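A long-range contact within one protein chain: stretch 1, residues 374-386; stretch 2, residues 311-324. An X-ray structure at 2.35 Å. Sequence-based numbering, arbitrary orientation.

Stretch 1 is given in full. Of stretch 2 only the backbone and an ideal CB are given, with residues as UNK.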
ATOM      1  N   ALA A 374     -15.046   1.046  -9.124  1.00 56.46           N
ATOM      2  CA  ALA A 374     -14.631   1.824  -7.962  1.00 52.80           C
ATOM      3  C   ALA A 374     -14.996   1.112  -6.664  1.00 56.72           C
ATOM      4  O   ALA A 374     -14.173   1.018  -5.744  1.00 51.04           O
ATOM      5  CB  ALA A 374     -15.258   3.215  -8.006  1.00 53.11           C
ATOM      6  N   PHE A 375     -16.234   0.619  -6.564  1.00 56.98           N
ATOM      7  CA  PHE A 375     -16.656  -0.103  -5.369  1.00 57.69           C
ATOM      8  C   PHE A 375     -15.869  -1.395  -5.207  1.00 60.95           C
ATOM      9  O   PHE A 375     -15.393  -1.708  -4.110  1.00 59.70           O
ATOM     10  CB  PHE A 375     -18.156  -0.394  -5.427  1.00 57.38           C
ATOM     11  CG  PHE A 375     -19.013   0.746  -4.965  1.00 55.76           C
ATOM     12  CD1 PHE A 375     -19.266   1.827  -5.804  1.00 51.98           C
ATOM     13  CD2 PHE A 375     -19.575   0.739  -3.699  1.00 48.30           C
ATOM     14  CE1 PHE A 375     -20.061   2.881  -5.381  1.00 49.00           C
ATOM     15  CE2 PHE A 375     -20.369   1.783  -3.268  1.00 48.71           C
ATOM     16  CZ  PHE A 375     -20.612   2.861  -4.114  1.00 54.44           C
ATOM     17  N   ARG A 376     -15.726  -2.159  -6.293  1.00 63.84           N
ATOM     18  CA  ARG A 376     -14.955  -3.395  -6.239  1.00 61.91           C
ATOM     19  C   ARG A 376     -13.525  -3.129  -5.791  1.00 61.97           C
ATOM     20  O   ARG A 376     -12.963  -3.887  -4.994  1.00 62.90           O
ATOM     21  CB  ARG A 376     -14.976  -4.083  -7.604  1.00 65.44           C
ATOM     22  CG  ARG A 376     -14.253  -5.429  -7.639  1.00 73.77           C
ATOM     23  CD  ARG A 376     -14.397  -6.094  -9.001  1.00 79.39           C
ATOM     24  NE  ARG A 376     -15.798  -6.283  -9.371  1.00 85.17           N
ATOM     25  CZ  ARG A 376     -16.541  -7.313  -8.975  1.00 90.88           C
ATOM     26  NH1 ARG A 376     -16.017  -8.248  -8.190  1.00 92.79           N
ATOM     27  NH2 ARG A 376     -17.807  -7.410  -9.357  1.00 90.90           N
ATOM     28  N   GLU A 377     -12.928  -2.044  -6.286  1.00 57.95           N
ATOM     29  CA  GLU A 377     -11.575  -1.682  -5.875  1.00 55.67           C
ATOM     30  C   GLU A 377     -11.512  -1.373  -4.384  1.00 58.92           C
ATOM     31  O   GLU A 377     -10.530  -1.708  -3.712  1.00 58.33           O
ATOM     32  CB  GLU A 377     -11.102  -0.484  -6.692  1.00 53.92           C
ATOM     33  CG  GLU A 377      -9.682  -0.054  -6.443  1.00 52.17           C
ATOM     34  CD  GLU A 377      -9.244   1.035  -7.409  1.00 57.14           C
ATOM     35  OE1 GLU A 377      -9.906   2.096  -7.472  1.00 57.49           O
ATOM     36  OE2 GLU A 377      -8.251   0.815  -8.126  1.00 59.04           O
ATOM     37  N   VAL A 378     -12.548  -0.723  -3.852  1.00 55.49           N
ATOM     38  CA  VAL A 378     -12.565  -0.402  -2.430  1.00 50.24           C
ATOM     39  C   VAL A 378     -12.699  -1.673  -1.598  1.00 54.26           C
ATOM     40  O   VAL A 378     -11.997  -1.852  -0.596  1.00 52.21           O
ATOM     41  CB  VAL A 378     -13.693   0.601  -2.126  1.00 49.17           C
ATOM     42  CG1 VAL A 378     -13.964   0.657  -0.626  1.00 48.81           C
ATOM     43  CG2 VAL A 378     -13.325   1.983  -2.662  1.00 50.21           C
ATOM     44  N   ALA A 379     -13.598  -2.576  -2.003  1.00 51.49           N
ATOM     45  CA  ALA A 379     -13.767  -3.831  -1.278  1.00 56.05           C
ATOM     46  C   ALA A 379     -12.499  -4.676  -1.338  1.00 61.12           C
ATOM     47  O   ALA A 379     -12.140  -5.339  -0.358  1.00 63.05           O
ATOM     48  CB  ALA A 379     -14.958  -4.604  -1.840  1.00 54.06           C
ATOM     49  N   ASP A 380     -11.804  -4.655  -2.480  1.00 58.02           N
ATOM     50  CA  ASP A 380     -10.607  -5.475  -2.636  1.00 56.01           C
ATOM     51  C   ASP A 380      -9.484  -5.005  -1.720  1.00 58.79           C
ATOM     52  O   ASP A 380      -8.756  -5.829  -1.152  1.00 61.20           O
ATOM     53  CB  ASP A 380     -10.152  -5.466  -4.096  1.00 52.62           C
ATOM     54  CG  ASP A 380     -11.002  -6.362  -4.977  1.00 59.03           C
ATOM     55  OD1 ASP A 380     -11.983  -6.944  -4.467  1.00 60.75           O
ATOM     56  OD2 ASP A 380     -10.688  -6.487  -6.179  1.00 61.31           O
ATOM     57  N   ASN A 381      -9.321  -3.690  -1.563  1.00 54.39           N
ATOM     58  CA  ASN A 381      -8.257  -3.195  -0.699  1.00 56.80           C
ATOM     59  C   ASN A 381      -8.585  -3.401   0.773  1.00 56.25           C
ATOM     60  O   ASN A 381      -7.673  -3.555   1.592  1.00 57.06           O
ATOM     61  CB  ASN A 381      -7.983  -1.720  -0.983  1.00 54.06           C
ATOM     62  CG  ASN A 381      -7.114  -1.517  -2.211  1.00 65.75           C
ATOM     63  OD1 ASN A 381      -5.897  -1.677  -2.155  1.00 67.61           O
ATOM     64  ND2 ASN A 381      -7.739  -1.150  -3.326  1.00 75.40           N
ATOM     65  N   LEU A 382      -9.871  -3.395   1.130  1.00 53.72           N
ATOM     66  CA  LEU A 382     -10.256  -3.699   2.502  1.00 56.49           C
ATOM     67  C   LEU A 382      -9.996  -5.164   2.829  1.00 58.11           C
ATOM     68  O   LEU A 382      -9.527  -5.489   3.926  1.00 60.04           O
ATOM     69  CB  LEU A 382     -11.729  -3.354   2.721  1.00 58.91           C
ATOM     70  CG  LEU A 382     -12.103  -1.877   2.854  1.00 56.46           C
ATOM     71  CD1 LEU A 382     -13.572  -1.692   2.513  1.00 52.04           C
ATOM     72  CD2 LEU A 382     -11.820  -1.392   4.267  1.00 55.55           C
ATOM     73  N   ALA A 383     -10.294  -6.063   1.886  1.00 58.48           N
ATOM     74  CA  ALA A 383     -10.002  -7.476   2.095  1.00 58.41           C
ATOM     75  C   ALA A 383      -8.502  -7.725   2.109  1.00 60.82           C
ATOM     76  O   ALA A 383      -8.005  -8.507   2.927  1.00 60.94           O
ATOM     77  CB  ALA A 383     -10.675  -8.321   1.015  1.00 55.69           C
ATOM     78  N   ALA A 384      -7.765  -7.065   1.212  1.00 59.48           N
ATOM     79  CA  ALA A 384      -6.312  -7.190   1.202  1.00 56.06           C
ATOM     80  C   ALA A 384      -5.721  -6.819   2.555  1.00 59.44           C
ATOM     81  O   ALA A 384      -4.838  -7.512   3.070  1.00 58.14           O
ATOM     82  CB  ALA A 384      -5.715  -6.315   0.102  1.00 53.93           C
ATOM     83  N   ARG A 385      -6.205  -5.724   3.148  1.00 58.19           N
ATOM     84  CA  ARG A 385      -5.707  -5.326   4.458  1.00 54.46           C
ATOM     85  C   ARG A 385      -6.037  -6.370   5.513  1.00 52.99           C
ATOM     86  O   ARG A 385      -5.195  -6.694   6.358  1.00 57.90           O
ATOM     87  CB  ARG A 385      -6.286  -3.976   4.870  1.00 50.42           C
ATOM     88  CG  ARG A 385      -5.565  -3.400   6.075  1.00 55.43           C
ATOM     89  CD  ARG A 385      -6.480  -2.614   6.982  1.00 59.46           C
ATOM     90  NE  ARG A 385      -5.785  -2.249   8.211  1.00 63.54           N
ATOM     91  CZ  ARG A 385      -6.195  -1.307   9.052  1.00 70.68           C
ATOM     92  NH1 ARG A 385      -7.300  -0.619   8.795  1.00 72.76           N
ATOM     93  NH2 ARG A 385      -5.495  -1.049  10.148  1.00 72.40           N
ATOM     94  N   ALA A 386      -7.268  -6.894   5.491  1.00 51.07           N
ATOM     95  CA  ALA A 386      -7.657  -7.918   6.453  1.00 56.60           C
ATOM     96  C   ALA A 386      -6.783  -9.158   6.327  1.00 59.48           C
ATOM     97  O   ALA A 386      -6.483  -9.813   7.331  1.00 64.10           O
ATOM     98  CB  ALA A 386      -9.132  -8.279   6.266  1.00 56.94           C
ATOM     99  N   UNK A 311     -22.852   2.566   3.479  1.00 53.15           N
ATOM    100  CA  UNK A 311     -21.599   2.768   4.186  1.00 53.00           C
ATOM    101  C   UNK A 311     -20.535   1.852   3.599  1.00 56.22           C
ATOM    102  O   UNK A 311     -20.837   0.788   3.051  1.00 59.02           O
ATOM    103  CB  UNK A 311     -21.769   2.513   5.685  1.00 53.00           C
ATOM    104  N   UNK A 312     -19.281   2.282   3.704  1.00 55.52           N
ATOM    105  CA  UNK A 312     -18.170   1.509   3.165  1.00 56.35           C
ATOM    106  C   UNK A 312     -17.377   0.759   4.225  1.00 58.86           C
ATOM    107  O   UNK A 312     -16.778  -0.274   3.911  1.00 56.79           O
ATOM    108  CB  UNK A 312     -17.229   2.436   2.393  1.00 56.35           C
ATOM    109  N   UNK A 313     -17.353   1.245   5.464  1.00 59.56           N
ATOM    110  CA  UNK A 313     -16.530   0.658   6.507  1.00 59.12           C
ATOM    111  C   UNK A 313     -17.371   0.365   7.738  1.00 63.77           C
ATOM    112  O   UNK A 313     -18.389   1.018   7.990  1.00 60.06           O
ATOM    113  CB  UNK A 313     -15.365   1.584   6.862  1.00 59.12           C
ATOM    114  N   UNK A 314     -16.932  -0.638   8.495  1.00 68.40           N
ATOM    115  CA  UNK A 314     -17.504  -0.941   9.789  1.00 71.92           C
ATOM    116  C   UNK A 314     -16.539  -0.584  10.900  1.00 77.86           C
ATOM    117  O   UNK A 314     -15.730   0.338  10.753  1.00 74.49           O
ATOM    118  CB  UNK A 314     -17.889  -2.419   9.873  1.00 71.92           C
ATOM    119  N   UNK A 315     -16.606  -1.313  12.010  1.00 86.68           N
ATOM    120  CA  UNK A 315     -15.755  -1.015  13.151  1.00 88.77           C
ATOM    121  C   UNK A 315     -14.285  -1.223  12.803  1.00 89.52           C
ATOM    122  O   UNK A 315     -13.922  -2.171  12.104  1.00 89.46           O
ATOM    123  CB  UNK A 315     -16.145  -1.885  14.348  1.00 88.77           C
ATOM    124  N   UNK A 316     -13.441  -0.311  13.291  1.00 92.44           N
ATOM    125  CA  UNK A 316     -11.989  -0.365  13.092  1.00 96.62           C
ATOM    126  C   UNK A 316     -11.611  -0.405  11.613  1.00 99.05           C
ATOM    127  O   UNK A 316     -10.590  -0.987  11.237  1.00100.04           O
ATOM    128  CB  UNK A 316     -11.408  -1.588  13.804  1.00 96.62           C
ATOM    129  N   UNK A 317     -12.428   0.214  10.765  1.00108.91           N
ATOM    130  CA  UNK A 317     -12.096   0.322   9.354  1.00103.77           C
ATOM    131  C   UNK A 317     -12.101  -0.988   8.599  1.00 99.61           C
ATOM    132  O   UNK A 317     -11.364  -1.134   7.617  1.00 97.78           O
ATOM    133  CB  UNK A 317     -10.718   0.971   9.207  1.00103.77           C
ATOM    134  N   UNK A 318     -12.903  -1.957   9.039  1.00 86.26           N
ATOM    135  CA  UNK A 318     -13.111  -3.172   8.258  1.00 72.96           C
ATOM    136  C   UNK A 318     -14.212  -2.890   7.244  1.00 66.67           C
ATOM    137  O   UNK A 318     -14.907  -1.872   7.331  1.00 64.67           O
ATOM    138  CB  UNK A 318     -13.470  -4.360   9.152  1.00 72.96           C
ATOM    139  N   UNK A 319     -14.378  -3.783   6.276  1.00 64.27           N
ATOM    140  CA  UNK A 319     -15.437  -3.623   5.292  1.00 63.60           C
ATOM    141  C   UNK A 319     -16.801  -3.720   5.964  1.00 67.57           C
ATOM    142  O   UNK A 319     -17.042  -4.625   6.770  1.00 67.08           O
ATOM    143  CB  UNK A 319     -15.309  -4.673   4.186  1.00 63.60           C
ATOM    144  N   UNK A 320     -17.692  -2.785   5.642  1.00 66.11           N
ATOM    145  CA  UNK A 320     -19.039  -2.828   6.190  1.00 64.15           C
ATOM    146  C   UNK A 320     -19.812  -4.014   5.619  1.00 65.75           C
ATOM    147  O   UNK A 320     -19.491  -4.551   4.554  1.00 69.75           O
ATOM    148  CB  UNK A 320     -19.777  -1.520   5.899  1.00 64.15           C
ATOM    149  N   UNK A 321     -20.852  -4.422   6.350  1.00 66.19           N
ATOM    150  CA  UNK A 321     -21.707  -5.501   5.869  1.00 68.10           C
ATOM    151  C   UNK A 321     -22.409  -5.119   4.571  1.00 66.47           C
ATOM    152  O   UNK A 321     -22.620  -5.975   3.705  1.00 69.36           O
ATOM    153  CB  UNK A 321     -22.741  -5.872   6.934  1.00 68.10           C
ATOM    154  N   UNK A 322     -22.779  -3.845   4.417  1.00 66.85           N
ATOM    155  CA  UNK A 322     -23.404  -3.401   3.174  1.00 66.99           C
ATOM    156  C   UNK A 322     -22.471  -3.609   1.987  1.00 62.36           C
ATOM    157  O   UNK A 322     -22.880  -4.131   0.943  1.00 61.58           O
ATOM    158  CB  UNK A 322     -23.806  -1.928   3.275  1.00 66.99           C
ATOM    159  N   UNK A 323     -21.205  -3.216   2.139  1.00 60.39           N
ATOM    160  CA  UNK A 323     -20.252  -3.328   1.040  1.00 58.93           C
ATOM    161  C   UNK A 323     -19.946  -4.786   0.724  1.00 65.69           C
ATOM    162  O   UNK A 323     -19.922  -5.186  -0.445  1.00 69.78           O
ATOM    163  CB  UNK A 323     -18.960  -2.581   1.377  1.00 58.93           C
ATOM    164  N   UNK A 324     -19.709  -5.597   1.759  1.00 64.34           N
ATOM    165  CA  UNK A 324     -19.483  -7.020   1.542  1.00 68.84           C
ATOM    166  C   UNK A 324     -20.716  -7.696   0.961  1.00 73.56           C
ATOM    167  O   UNK A 324     -20.592  -8.650   0.185  1.00 76.26           O
ATOM    168  CB  UNK A 324     -19.082  -7.700   2.853  1.00 68.84           C
TER

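Stretch 1 is a continuous helix. Its side toward stretch 2 carries Phe 375, Val 378, Ala 379, Leu 382 and Arg 385, so what it offers is mostly apolar. No hydrogen bond crosses between the stretches.

Position 311 has no atom of stretch 1 within 5.5 Å of its ideal CB. Many residues would suit. The residue is Thr 311, chi1 p. Its O becomes an acceptor for position 320.

At 312 CA-to-CB points toward the helix, and the ideal CB lies 4.8 Å from Val 378 CG1. The Phe 375 ring is also in reach. A branched or long apolar side chain would fit: leucine, isoleucine or methionine. The residue is Leu 312, with rotamers m and t. Its CD2 comes to 4.0 Å from Phe 375 CE2.

Position 313 points sideways, its ideal CB 5.3 Å from Leu 382 CD2. Valine, threonine or isoleucine would suit the extended backbone. Thr 313 is deposited, and its CG2 lies 4.3 Å from Leu 382 CD2. Its OG1 is hydrogen-bonded elsewhere in the structure.

Position 314 has phi/psi of -109/-150. A CB would find room beside stretch 1, so the helix does not require the deposited Gly 314. Its N donates to the O of 318 at 2.6 Å, closing a tight loop.

Position 315 is out of reach and little constrained. It is Ala 315.

Position 316 has positive phi, 57°, which asparagine or glycine takes easily. CA-to-CB points sideways. Leu 316 is found instead. Its CB stays 6.5 Å from Arg 385 NH1, while its backbone O lies 4.1 Å from Arg 385 NH1.

At 317 phi is again positive, 68°, which by itself favours glycine. An ideal CB would sit 3.8 Å from Arg 385 NH1. Gly 317 is deposited. Its O approaches Leu 382 CD2 to 3.4 Å, so backbone packs directly against the leucine.

Position 318 points away, and many residues could stand there. It is Val 318; its carbonyl C lies 4.1 Å from Leu 382 CD2.

At 319 CA-to-CB points toward stretch 1. The ideal CB is already 3.8 Å from Leu 382 CD1, so a small residue such as alanine or serine is a natural choice. Ala 319 makes this apolar contact with its CB.

Position 320 points sideways and precedes a helix. Serine, threonine, aspartate or asparagine would suit an N-cap. Ser 320 OG accepts from the N of 323 at 3.2 Å, a capping bond, and donates to Thr 311 O at 2.7 Å.

Positions 321 and 322 are out of reach and little constrained. They are Ala 321 and Ser 322.

At 323 CA-to-CB points toward a hollow between Phe 375, Val 378, Ala 379 and Leu 382. Leucine or methionine could reach in. Leu 323, rotamers t and p, fills it as a knob: CD2 is 3.6 Å from Leu 382 CD1, and CD1 meets the ring edge, 4.0 Å from Phe 375 CD2.

Position 324 points sideways, without contact. It is Ala 324.

Stretch 2 311-324: TLTGALGVASASLA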
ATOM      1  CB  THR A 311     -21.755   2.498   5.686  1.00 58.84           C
ATOM      2  OG1 THR A 311     -22.194   1.147   5.900  1.00 61.26           O
ATOM      3  CG2 THR A 311     -22.756   3.472   6.300  1.00 58.48           C
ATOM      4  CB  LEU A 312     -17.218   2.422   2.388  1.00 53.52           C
ATOM      5  CG  LEU A 312     -17.805   3.061   1.131  1.00 50.32           C
ATOM      6  CD1 LEU A 312     -16.796   4.006   0.508  1.00 48.29           C
ATOM      7  CD2 LEU A 312     -18.230   1.986   0.141  1.00 49.49           C
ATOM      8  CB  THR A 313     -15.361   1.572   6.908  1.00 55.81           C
ATOM      9  OG1 THR A 313     -15.867   2.846   7.326  1.00 60.45           O
ATOM     10  CG2 THR A 313     -14.404   1.760   5.741  1.00 51.61           C
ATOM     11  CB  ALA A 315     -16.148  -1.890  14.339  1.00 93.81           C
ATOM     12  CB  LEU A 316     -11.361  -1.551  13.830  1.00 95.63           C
ATOM     13  CG  LEU A 316     -11.471  -1.553  15.356  1.00101.82           C
ATOM     14  CD1 LEU A 316     -12.717  -2.301  15.815  1.00104.85           C
ATOM     15  CD2 LEU A 316     -10.214  -2.144  15.985  1.00103.88           C
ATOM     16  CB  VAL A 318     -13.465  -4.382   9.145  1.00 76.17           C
ATOM     17  CG1 VAL A 318     -12.402  -4.599  10.229  1.00 72.66           C
ATOM     18  CG2 VAL A 318     -14.846  -4.209   9.758  1.00 70.49           C
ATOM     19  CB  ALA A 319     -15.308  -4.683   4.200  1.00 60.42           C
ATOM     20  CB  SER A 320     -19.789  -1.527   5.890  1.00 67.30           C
ATOM     21  OG  SER A 320     -20.043  -1.377   4.500  1.00 61.10           O
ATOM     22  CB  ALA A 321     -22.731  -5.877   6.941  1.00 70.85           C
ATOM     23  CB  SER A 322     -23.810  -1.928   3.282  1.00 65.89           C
ATOM     24  OG  SER A 322     -24.905  -1.752   4.161  1.00 73.04           O
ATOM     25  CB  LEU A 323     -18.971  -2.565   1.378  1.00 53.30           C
ATOM     26  CG  LEU A 323     -17.878  -2.551   0.308  1.00 58.60           C
ATOM     27  CD1 LEU A 323     -18.431  -2.058  -1.022  1.00 56.88           C
ATOM     28  CD2 LEU A 323     -16.724  -1.674   0.754  1.00 56.21           C
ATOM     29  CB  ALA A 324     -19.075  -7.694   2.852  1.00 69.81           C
TER
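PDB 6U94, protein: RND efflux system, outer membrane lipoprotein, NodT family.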